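Local coordinates for hypothetical protein TM0723 (Thermotoga maritima, PDB 1VMJ) that is of uncharacterised function, belongs to the YjbQ (UPF0047) family, may act as a thiamin phosphate synthase, and binds sodium in the crystal, at residues Phe30-Pro35 and Gln130-Glu135; Glu39-Ser44 and Val146-Glu151; Gly49-Asn54 and Val114-Thr119. All coordinates share one frame; numbering follows the deposited sequence. Where two conformers were deposited one is given.

Contact 1: residues Phe30-Pro35 and Gln130-Glu135; sequences FINITP and QVFYGE
An antiparallel strand pair that runs into an Asx turn and the start of helix 34-44 joins Phe30-Pro35 to Gln130-Glu135, an edge and the middle strand of a three-stranded sheet. Ile31 and Tyr133 form a hydrogen-bonded pair, Ile31 N to Tyr133 O and Tyr133 N to Ile31 O both at 2.9 Å. One face of the pair carries Phe30, Asn32 and Phe132, where the CE2 atom of Phe132 lies 3.7 Å from Asn32 CB; strand 60-65 flanks the other edge of 130-135. Asn32, whose CG is anti to the backbone N (chi1 -171°), closes the Asx turn at the helix start: OD1 accepts from both the backbone N and OG1 of Thr34, at 2.9 and 2.7 Å. Its ND2 reaches a lone pair of Gln130 OE1 at 2.8 Å, although the two amides are turned 68° against each other, and also bonds Asp67. An alanine here would probably leave Thr34 N and OG1 without their shared acceptor and Gln130 OE1 without its amide donor, letting the turn slacken. Within the turn, Ile33 CG1 packs on Val131 CG1, while Ile33 N bonds Val131 O. Thr34 OG1, which donates to Asn32, accepts in turn from Val131 N at 2.8 Å.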
# COMPACT_ATOMS: atom_id res chain seq x y z
N PHE A 30 -14.64 3.58 -11.13
CA PHE A 30 -13.45 2.76 -11.33
C PHE A 30 -13.18 2.68 -12.82
O PHE A 30 -14.10 2.38 -13.60
CB PHE A 30 -13.65 1.37 -10.75
CG PHE A 30 -13.96 1.36 -9.28
CD1 PHE A 30 -13.01 1.75 -8.35
CD2 PHE A 30 -15.21 0.95 -8.82
CE1 PHE A 30 -13.30 1.73 -7.00
CE2 PHE A 30 -15.50 0.95 -7.46
CZ PHE A 30 -14.55 1.33 -6.55
N ILE A 31 -11.95 2.92 -13.21
CA ILE A 31 -11.55 2.87 -14.61
C ILE A 31 -10.40 1.90 -14.79
O ILE A 31 -9.39 2.04 -14.14
CB ILE A 31 -11.15 4.27 -15.12
CG1 ILE A 31 -12.34 5.22 -15.00
CG2 ILE A 31 -10.65 4.19 -16.57
CD1 ILE A 31 -12.04 6.62 -15.39
N ASN A 32 -10.58 0.90 -15.65
CA ASN A 32 -9.51 -0.06 -15.94
C ASN A 32 -8.44 0.64 -16.79
O ASN A 32 -8.69 1.05 -17.92
CB ASN A 32 -10.06 -1.31 -16.64
CG ASN A 32 -9.05 -2.40 -16.76
OD1 ASN A 32 -7.84 -2.15 -16.80
ND2 ASN A 32 -9.53 -3.65 -16.83
N ILE A 33 -7.24 0.79 -16.23
CA ILE A 33 -6.13 1.47 -16.92
C ILE A 33 -5.02 0.50 -17.38
O ILE A 33 -3.97 0.92 -17.87
CB ILE A 33 -5.51 2.61 -16.06
CG1 ILE A 33 -4.88 2.12 -14.76
CG2 ILE A 33 -6.59 3.66 -15.85
CD1 ILE A 33 -4.17 3.26 -14.00
N THR A 34 -5.26 -0.80 -17.23
CA THR A 34 -4.27 -1.77 -17.61
C THR A 34 -3.72 -1.58 -19.02
O THR A 34 -2.49 -1.60 -19.19
CB THR A 34 -4.77 -3.22 -17.42
OG1 THR A 34 -5.49 -3.36 -16.19
CG2 THR A 34 -3.60 -4.17 -17.43
N PRO A 35 -4.59 -1.39 -20.02
CA PRO A 35 -4.04 -1.22 -21.36
C PRO A 35 -3.16 0.01 -21.55
O PRO A 35 -2.25 0.01 -22.39
CB PRO A 35 -5.28 -1.14 -22.24
CG PRO A 35 -6.37 -1.77 -21.43
CD PRO A 35 -6.06 -1.42 -20.02
N GLN A 130 -5.84 -6.75 -12.74
CA GLN A 130 -6.09 -5.60 -13.58
C GLN A 130 -5.88 -4.34 -12.77
O GLN A 130 -6.20 -4.30 -11.59
CB GLN A 130 -7.51 -5.63 -14.13
CG GLN A 130 -7.82 -6.76 -15.10
CD GLN A 130 -7.24 -6.54 -16.48
OE1 GLN A 130 -7.68 -5.67 -17.21
NE2 GLN A 130 -6.21 -7.29 -16.80
N VAL A 131 -5.34 -3.31 -13.41
CA VAL A 131 -5.03 -2.06 -12.71
C VAL A 131 -6.15 -1.06 -12.96
O VAL A 131 -6.61 -0.86 -14.09
CB VAL A 131 -3.71 -1.44 -13.22
CG1 VAL A 131 -3.30 -0.28 -12.30
CG2 VAL A 131 -2.59 -2.48 -13.29
N PHE A 132 -6.58 -0.44 -11.87
CA PHE A 132 -7.66 0.54 -11.84
C PHE A 132 -7.25 1.88 -11.28
O PHE A 132 -6.46 1.96 -10.32
CB PHE A 132 -8.83 0.02 -11.00
CG PHE A 132 -9.54 -1.11 -11.65
CD1 PHE A 132 -9.14 -2.43 -11.43
CD2 PHE A 132 -10.55 -0.86 -12.54
CE1 PHE A 132 -9.76 -3.47 -12.09
CE2 PHE A 132 -11.16 -1.92 -13.21
CZ PHE A 132 -10.75 -3.21 -12.97
N TYR A 133 -7.83 2.91 -11.89
CA TYR A 133 -7.93 4.22 -11.28
C TYR A 133 -9.24 4.23 -10.52
O TYR A 133 -10.30 3.96 -11.09
CB TYR A 133 -7.93 5.34 -12.34
CG TYR A 133 -8.03 6.72 -11.76
CD1 TYR A 133 -7.11 7.16 -10.82
CD2 TYR A 133 -9.08 7.58 -12.11
CE1 TYR A 133 -7.19 8.43 -10.28
CE2 TYR A 133 -9.16 8.87 -11.58
CZ TYR A 133 -8.21 9.27 -10.65
OH TYR A 133 -8.29 10.51 -10.10
N GLY A 134 -9.16 4.51 -9.23
CA GLY A 134 -10.31 4.63 -8.37
C GLY A 134 -10.55 6.09 -8.05
O GLY A 134 -9.85 6.69 -7.23
N GLU A 135 -11.52 6.68 -8.73
CA GLU A 135 -11.87 8.06 -8.50
C GLU A 135 -12.90 8.17 -7.39
O GLU A 135 -13.95 7.56 -7.48
CB GLU A 135 -12.47 8.66 -9.79
CG GLU A 135 -12.83 10.13 -9.67
CD GLU A 135 -11.63 10.96 -9.32
OE1 GLU A 135 -10.88 11.34 -10.26
OE2 GLU A 135 -11.44 11.21 -8.12

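Contact 2: residues Glu39-Ser44 and Val146-Glu151; sequences ECVRES and VKIIGE
Cys40 is the first residue of Glu39-Ser44 to meet Val146-Glu151, its sulfur lying against both methyl branches of Val146: SG is 4.0 Å from CG1 and 4.1 Å from CG2. With SG beside the backbone N and anti to the carbonyl carbon (chi1 -67°), the thiol is set over the valine, and the Cys40 CB also comes near Val146 CG1. Tyr16 of strand 14-22 touches Cys40 as well. One residue on, Val41 receives the tip of Ile148. The CD1 methyl stands 3.9 Å from Val41 CA and 4.0 Å from Val41 CG2, and the two side chains cross at about a right angle. This is helix-on-sheet packing: helix 34-44 lies on one face of the five-stranded antiparallel sheet, the axis of 39-44 runs 39° from that of 146-150, and Leu51 of the adjacent strand 49-55 and Ile118 of the strand after it, 113-119, line the same layer beside Val41 and Ile148. Lys147 and Ile149, alternating with Val146 and Ile148, take the other face, where Lys147 NZ forms a salt bridge with Glu48 of a second subunit. Arg42, turned away from the strand, instead holds Glu39 side-on, NE to OE1 and NH2 to OE2, the latter a salt bridge of 2.9 Å. One turn on from Cys40, Ser44 brings CB and OG to Ile148 CD1, each at 4.1 Å. The hydroxyl, placed between the backbone N and carbonyl carbon (chi1 74°), donates to Val41 O at 2.7 Å, which turns its polar end back onto the helix although the methyl of Ile148 lies beside it.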
# COMPACT_ATOMS: atom_id res chain seq x y z
N GLU A 39 0.92 0.05 -22.68
CA GLU A 39 1.52 0.90 -23.71
C GLU A 39 2.71 1.72 -23.15
O GLU A 39 3.71 1.89 -23.82
CB GLU A 39 0.46 1.82 -24.33
CG GLU A 39 0.98 2.76 -25.38
CD GLU A 39 1.48 2.08 -26.62
OE1 GLU A 39 1.37 0.84 -26.76
OE2 GLU A 39 2.01 2.81 -27.47
N CYS A 40 2.62 2.18 -21.90
CA CYS A 40 3.77 2.80 -21.23
C CYS A 40 4.96 1.87 -21.19
O CYS A 40 6.09 2.24 -21.53
CB CYS A 40 3.44 3.19 -19.79
SG CYS A 40 2.23 4.53 -19.60
N VAL A 41 4.71 0.63 -20.79
CA VAL A 41 5.79 -0.35 -20.65
C VAL A 41 6.39 -0.58 -22.03
O VAL A 41 7.61 -0.60 -22.20
CB VAL A 41 5.31 -1.66 -19.99
CG1 VAL A 41 6.41 -2.69 -20.06
CG2 VAL A 41 4.94 -1.39 -18.56
N ARG A 42 5.52 -0.71 -23.03
CA ARG A 42 6.00 -1.02 -24.36
C ARG A 42 6.89 0.11 -24.86
O ARG A 42 8.01 -0.14 -25.33
CB ARG A 42 4.84 -1.24 -25.33
CG ARG A 42 5.28 -1.71 -26.69
CD ARG A 42 4.27 -1.47 -27.75
NE ARG A 42 4.04 -0.04 -27.97
CZ ARG A 42 4.90 0.80 -28.54
NH1 ARG A 42 6.05 0.38 -29.05
NH2 ARG A 42 4.57 2.08 -28.63
N GLU A 43 6.40 1.33 -24.77
CA GLU A 43 7.16 2.44 -25.33
C GLU A 43 8.43 2.75 -24.54
O GLU A 43 9.40 3.26 -25.09
CB GLU A 43 6.28 3.68 -25.56
CG GLU A 43 5.91 4.49 -24.42
CD GLU A 43 5.48 5.93 -24.84
OE1 GLU A 43 5.74 6.31 -25.99
OE2 GLU A 43 4.92 6.65 -24.01
N SER A 44 8.47 2.41 -23.27
CA SER A 44 9.65 2.65 -22.46
C SER A 44 10.88 1.92 -22.96
O SER A 44 12.01 2.35 -22.68
CB SER A 44 9.41 2.25 -21.01
OG SER A 44 9.39 0.83 -20.84
N VAL A 146 2.74 7.39 -13.97
CA VAL A 146 3.44 6.14 -14.26
C VAL A 146 4.91 6.48 -14.33
O VAL A 146 5.31 7.38 -15.07
CB VAL A 146 3.01 5.53 -15.61
CG1 VAL A 146 3.77 4.26 -15.88
CG2 VAL A 146 1.53 5.26 -15.62
N LYS A 147 5.70 5.75 -13.55
CA LYS A 147 7.13 5.87 -13.55
C LYS A 147 7.75 4.49 -13.59
O LYS A 147 7.39 3.62 -12.83
CB LYS A 147 7.59 6.61 -12.28
CG LYS A 147 9.12 6.92 -12.21
CD LYS A 147 9.52 8.08 -13.06
CE LYS A 147 10.99 8.44 -12.83
NZ LYS A 147 11.36 9.73 -13.55
N ILE A 148 8.67 4.29 -14.55
CA ILE A 148 9.34 3.01 -14.72
C ILE A 148 10.82 3.21 -14.69
O ILE A 148 11.33 4.14 -15.30
CB ILE A 148 8.97 2.32 -16.05
CG1 ILE A 148 7.46 2.43 -16.29
CG2 ILE A 148 9.42 0.87 -16.00
CD1 ILE A 148 7.02 1.89 -17.64
N ILE A 149 11.52 2.39 -13.93
CA ILE A 149 12.97 2.40 -13.96
C ILE A 149 13.49 1.00 -14.21
O ILE A 149 12.86 -0.00 -13.81
CB ILE A 149 13.62 3.00 -12.69
CG1 ILE A 149 13.37 2.15 -11.46
CG2 ILE A 149 13.14 4.42 -12.44
CD1 ILE A 149 14.29 2.55 -10.30
N GLY A 150 14.62 0.90 -14.89
CA GLY A 150 15.23 -0.40 -15.07
C GLY A 150 16.16 -0.37 -16.24
O GLY A 150 16.69 0.69 -16.57
N GLU A 151 16.31 -1.52 -16.89
CA GLU A 151 17.10 -1.63 -18.11
C GLU A 151 16.36 -2.50 -19.10
O GLU A 151 15.87 -3.55 -18.73
CB GLU A 151 18.48 -2.21 -17.81
OXT GLU A 151 16.28 -2.20 -20.29

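Contact 3: residues Gly49-Asn54 and Val114-Thr119; sequences GLLLCN and VVIAIT
Antiparallel pairing between neighbouring strands joins Gly49-Asn54 to Val114-Thr119 within the five-stranded sheet, with strand 142-150 on the other side of 49-55. Three hydrogen-bonded pairs, Gly49 with Ile118, Leu51 with Ile116 and Cys53 with Val114, give six backbone bonds. Leu51 N to Ile116 O and Ile116 N to Leu51 O are both 2.8 Å; at Gly49 the geometry is more skewed, Ile118 N standing well above the plane of the Gly49 carbonyl. Leu51, Cys53, Val114, Ile116 and Ile118 form the face turned to helix 34-44 and strand 60-65. There Leu51 and Ile116 lie side by side pointing the same way, CD2 to CD1 at 4.2 Å. Ile118 reaches diagonally across to the partner strand, its CD1 meeting Leu51 CB at 4.0 Å. The opposite face, with Leu50, Leu52, Val115 and Ala117, is the trimer side: Leu50 meets Leu50 of the second subunit, while Val115 O accepts from Arg112 NH1 of the third. On this face Leu52 crosses Val115 obliquely, CD1 to CG2 at 4.0 Å. At the far end of the pairing, Val114 CG2, which its first torsion (chi1 -61° for CG1) leaves between the backbone N and the carbonyl carbon, packs on Cys53 CB at 3.9 Å.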
# COMPACT_ATOMS: atom_id res chain seq x y z
N GLY A 49 12.59 -4.29 -14.73
CA GLY A 49 12.51 -3.12 -13.90
C GLY A 49 11.33 -3.13 -12.96
O GLY A 49 10.76 -4.18 -12.70
N LEU A 50 11.00 -1.96 -12.43
CA LEU A 50 9.85 -1.75 -11.57
C LEU A 50 9.07 -0.58 -12.12
O LEU A 50 9.66 0.44 -12.50
CB LEU A 50 10.24 -1.45 -10.14
CG LEU A 50 10.94 -2.54 -9.33
CD1 LEU A 50 11.32 -2.02 -7.96
CD2 LEU A 50 10.04 -3.73 -9.19
N LEU A 51 7.75 -0.72 -12.12
CA LEU A 51 6.81 0.31 -12.51
C LEU A 51 6.03 0.74 -11.27
O LEU A 51 5.48 -0.07 -10.55
CB LEU A 51 5.85 -0.21 -13.57
CG LEU A 51 4.71 0.70 -14.02
CD1 LEU A 51 4.31 0.34 -15.45
CD2 LEU A 51 3.50 0.64 -13.12
N LEU A 52 5.98 2.04 -11.05
CA LEU A 52 5.11 2.66 -10.07
C LEU A 52 3.98 3.34 -10.82
O LEU A 52 4.21 4.04 -11.78
CB LEU A 52 5.91 3.72 -9.32
CG LEU A 52 5.14 4.71 -8.45
CD1 LEU A 52 4.54 4.03 -7.26
CD2 LEU A 52 5.97 5.87 -7.99
N CYS A 53 2.78 3.14 -10.32
CA CYS A 53 1.65 3.87 -10.80
C CYS A 53 0.85 4.36 -9.61
O CYS A 53 0.34 3.55 -8.81
CB CYS A 53 0.79 2.98 -11.69
SG CYS A 53 -0.63 3.85 -12.39
N ASN A 54 0.71 5.68 -9.49
CA ASN A 54 0.06 6.27 -8.34
C ASN A 54 -0.88 7.39 -8.71
O ASN A 54 -0.69 8.09 -9.68
CB ASN A 54 1.08 6.73 -7.30
CG ASN A 54 1.89 7.95 -7.73
OD1 ASN A 54 3.00 7.80 -8.27
ND2 ASN A 54 1.38 9.17 -7.47
N VAL A 114 0.27 1.32 -6.93
CA VAL A 114 0.75 -0.04 -7.14
C VAL A 114 2.18 0.04 -7.62
O VAL A 114 2.58 1.00 -8.30
CB VAL A 114 -0.12 -0.83 -8.15
CG1 VAL A 114 -1.55 -0.92 -7.61
CG2 VAL A 114 -0.10 -0.19 -9.53
N VAL A 115 2.94 -1.00 -7.28
CA VAL A 115 4.26 -1.20 -7.83
C VAL A 115 4.24 -2.58 -8.48
O VAL A 115 3.82 -3.56 -7.87
CB VAL A 115 5.35 -1.12 -6.75
CG1 VAL A 115 6.72 -1.37 -7.37
CG2 VAL A 115 5.30 0.24 -6.06
N ILE A 116 4.65 -2.62 -9.74
CA ILE A 116 4.53 -3.78 -10.57
C ILE A 116 5.86 -4.14 -11.19
O ILE A 116 6.57 -3.25 -11.71
CB ILE A 116 3.48 -3.54 -11.70
CG1 ILE A 116 2.12 -3.15 -11.13
CG2 ILE A 116 3.37 -4.76 -12.60
CD1 ILE A 116 1.18 -2.70 -12.15
N ALA A 117 6.22 -5.40 -11.13
CA ALA A 117 7.47 -5.85 -11.75
C ALA A 117 7.35 -5.81 -13.28
O ALA A 117 6.29 -6.19 -13.83
CB ALA A 117 7.77 -7.27 -11.32
N ILE A 118 8.43 -5.39 -13.93
CA ILE A 118 8.58 -5.52 -15.38
C ILE A 118 9.57 -6.63 -15.63
O ILE A 118 10.72 -6.57 -15.16
CB ILE A 118 9.04 -4.20 -16.03
CG1 ILE A 118 8.10 -3.05 -15.65
CG2 ILE A 118 9.16 -4.35 -17.53
CD1 ILE A 118 6.66 -3.30 -15.91
N THR A 119 9.14 -7.63 -16.39
CA THR A 119 9.93 -8.80 -16.69
C THR A 119 9.78 -9.09 -18.17
O THR A 119 8.67 -9.16 -18.67
CB THR A 119 9.45 -9.98 -15.86
OG1 THR A 119 9.63 -9.68 -14.47
CG2 THR A 119 10.23 -11.21 -16.18

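How the contacts relate
From the N terminus, strand 29-32 and the start of helix 34-44 supply the first half of contact 1, the later helix that of contact 2, and strand 49-55 that of contact 3. Strand 113-119 then closes contact 3, the shortest loop, which lies within the spans of both others. Strand 130-135 closes contact 1 and the C-terminal strand 142-150 closes contact 2, so those two cross along the chain. Contacts 2 and 3 meet on the five-stranded sheet, where strands 142-150 and 49-55 are neighbours and Lys147 O probably bonds Leu52 N. Contact 1 belongs to the three-stranded sheet, yet packs against contact 3, with Ile33 CD1 3.9 Å from Cys53 SG and Val131 touching Val114 and Ile116.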